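Local coordinates for HIT domain-containing protein (Sulfolobus tokodaii, PDB 2EO4) that probably binds nucleotides and hydrolyses adenylyl compounds as a member of the histidine triad family, and carries a bound zinc ion, at residues T36-K41 and V97-T102. Numbering follows the deposited sequence.
With PO4 (phosphate ion), chain C.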
loop_
_atom_site.group_PDB
_atom_site.type_symbol
_atom_site.label_atom_id
_atom_site.label_comp_id
_atom_site.label_asym_id
_atom_site.label_seq_id
_atom_site.Cartn_x
_atom_site.Cartn_y
_atom_site.Cartn_z
ATOM N N THR A 36 2.373 -7.602 10.393
ATOM C CA THR A 36 3.667 -7.914 9.799
ATOM C C THR A 36 4.160 -6.815 8.868
ATOM O O THR A 36 3.366 -6.059 8.307
ATOM C CB THR A 36 3.567 -9.239 9.008
ATOM O OG1 THR A 36 3.289 -10.301 9.923
ATOM C CG2 THR A 36 4.862 -9.539 8.249
ATOM N N LEU A 37 5.479 -6.728 8.719
ATOM C CA LEU A 37 6.093 -5.737 7.850
ATOM C C LEU A 37 6.842 -6.464 6.737
ATOM O O LEU A 37 7.620 -7.376 7.004
ATOM C CB LEU A 37 7.065 -4.877 8.655
ATOM C CG LEU A 37 6.426 -4.394 9.960
ATOM C CD1 LEU A 37 7.473 -3.881 10.915
ATOM C CD2 LEU A 37 5.386 -3.329 9.637
ATOM N N VAL A 38 6.589 -6.071 5.493
ATOM C CA VAL A 38 7.261 -6.686 4.356
ATOM C C VAL A 38 8.281 -5.670 3.884
ATOM O O VAL A 38 7.949 -4.507 3.648
ATOM C CB VAL A 38 6.282 -6.999 3.209
ATOM C CG1 VAL A 38 7.030 -7.674 2.063
ATOM C CG2 VAL A 38 5.165 -7.899 3.715
ATOM N N ILE A 39 9.527 -6.103 3.748
ATOM C CA ILE A 39 10.572 -5.179 3.351
ATOM C C ILE A 39 11.565 -5.693 2.326
ATOM O O ILE A 39 11.816 -6.898 2.226
ATOM C CB ILE A 39 11.434 -4.770 4.568
ATOM C CG1 ILE A 39 12.206 -5.994 5.076
ATOM C CG2 ILE A 39 10.560 -4.230 5.688
ATOM C CD1 ILE A 39 13.242 -5.688 6.139
ATOM N N PRO A 40 12.120 -4.773 1.524
ATOM C CA PRO A 40 13.119 -5.169 0.534
ATOM C C PRO A 40 14.348 -5.210 1.446
ATOM O O PRO A 40 14.418 -4.426 2.403
ATOM C CB PRO A 40 13.187 -3.965 -0.407
ATOM C CG PRO A 40 11.848 -3.297 -0.236
ATOM C CD PRO A 40 11.617 -3.419 1.246
ATOM N N LYS A 41 15.296 -6.106 1.198
ATOM C CA LYS A 41 16.480 -6.149 2.051
ATOM C C LYS A 41 17.355 -4.926 1.805
ATOM O O LYS A 41 17.975 -4.400 2.733
ATOM C CB LYS A 41 17.268 -7.440 1.813
ATOM C CG LYS A 41 16.572 -8.659 2.392
ATOM C CD LYS A 41 17.414 -9.911 2.263
ATOM C CE LYS A 41 16.749 -11.085 2.961
ATOM N NZ LYS A 41 17.627 -12.298 2.962
ATOM N N VAL A 97 6.118 -2.292 4.047
ATOM C CA VAL A 97 4.674 -2.312 3.859
ATOM C C VAL A 97 4.053 -3.011 5.055
ATOM O O VAL A 97 4.471 -4.108 5.423
ATOM C CB VAL A 97 4.290 -3.090 2.581
ATOM C CG1 VAL A 97 2.772 -3.217 2.478
ATOM C CG2 VAL A 97 4.841 -2.369 1.356
ATOM N N HIS A 98 3.068 -2.363 5.666
ATOM C CA HIS A 98 2.373 -2.935 6.811
ATOM C C HIS A 98 1.239 -3.835 6.332
ATOM O O HIS A 98 0.526 -3.484 5.399
ATOM C CB HIS A 98 1.723 -1.833 7.659
ATOM C CG HIS A 98 2.692 -0.902 8.315
ATOM N ND1 HIS A 98 3.117 -1.069 9.614
ATOM C CD2 HIS A 98 3.279 0.234 7.869
ATOM C CE1 HIS A 98 3.923 -0.075 9.943
ATOM N NE2 HIS A 98 4.038 0.730 8.902
ATOM N N ILE A 99 1.086 -4.991 6.976
ATOM C CA ILE A 99 -0.024 -5.892 6.694
ATOM C C ILE A 99 -0.661 -6.013 8.074
ATOM O O ILE A 99 -0.104 -6.649 8.973
ATOM C CB ILE A 99 0.420 -7.295 6.224
ATOM C CG1 ILE A 99 1.204 -7.193 4.915
ATOM C CG2 ILE A 99 -0.824 -8.170 5.981
ATOM C CD1 ILE A 99 1.766 -8.543 4.432
ATOM N N ILE A 100 -1.819 -5.381 8.236
ATOM C CA ILE A 100 -2.532 -5.362 9.509
ATOM C C ILE A 100 -3.860 -6.109 9.393
ATOM O O ILE A 100 -4.798 -5.637 8.753
ATOM C CB ILE A 100 -2.799 -3.899 9.938
ATOM C CG1 ILE A 100 -1.469 -3.144 10.026
ATOM C CG2 ILE A 100 -3.525 -3.865 11.284
ATOM C CD1 ILE A 100 -1.617 -1.646 10.289
ATOM N N PRO A 101 -3.952 -7.295 10.012
ATOM C CA PRO A 101 -5.175 -8.104 9.965
ATOM C C PRO A 101 -6.372 -7.498 10.687
ATOM O O PRO A 101 -6.225 -6.806 11.695
ATOM C CB PRO A 101 -4.746 -9.425 10.610
ATOM C CG PRO A 101 -3.264 -9.484 10.338
ATOM C CD PRO A 101 -2.851 -8.056 10.627
ATOM N N THR A 102 -7.560 -7.771 10.163
ATOM C CA THR A 102 -8.790 -7.288 10.771
ATOM C C THR A 102 -9.802 -8.428 10.807
ATOM O O THR A 102 -9.678 -9.404 10.064
ATOM C CB THR A 102 -9.399 -6.098 9.983
ATOM O OG1 THR A 102 -9.757 -6.517 8.660
ATOM C CG2 THR A 102 -8.400 -4.953 9.893
HETATM P P PO4 C . 6.092 3.412 9.863
HETATM O O1 PO4 C . 6.250 2.027 10.364
HETATM O O2 PO4 C . 5.283 3.408 8.618
HETATM O O3 PO4 C . 5.402 4.233 10.902
HETATM O O4 PO4 C . 7.433 3.994 9.580
#
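The carbonyl oxygen of V97 is gripped twice from the facing strand: V38 N donates a hydrogen bond of 2.9 Å to it, and the CA-H of L37 adds a weaker contact, L37 CA to V97 O at 3.3 Å. The mutual bonds of V38 with V97, and of T36 with I99, bracket the non-hydrogen-bonded pair L37–H98, the shortest of the bonds being I99 N to T36 O at 2.8 Å. On the face of the sheet packed against helix 52-72, V38 CG2 meets I99 CD1 at 3.5 Å. Strands 36-40 and 97-102 are adjacent inner strands of the antiparallel HIT sheet, and V97 and H98 belong to its histidine triad motif. On the opposite face L37 lies alongside H98, and L37 CD2 comes obliquely to the imidazole, 3.2 Å from H98 ND1. With CG beside the backbone N (chi1 -65°), the H98 ring presents NE2 to the phosphate, 3.0 Å from its O2 and nearly straight (166°), while ND1 is hydrogen-bonded to H35. A leucine in place of H98 would probably leave the phosphate without this donor and H35 without its mate. The anion, probably from the crystallisation liquor, also bonds H96, the predicted nucleophile, and may mark where a nucleotide phosphate sits.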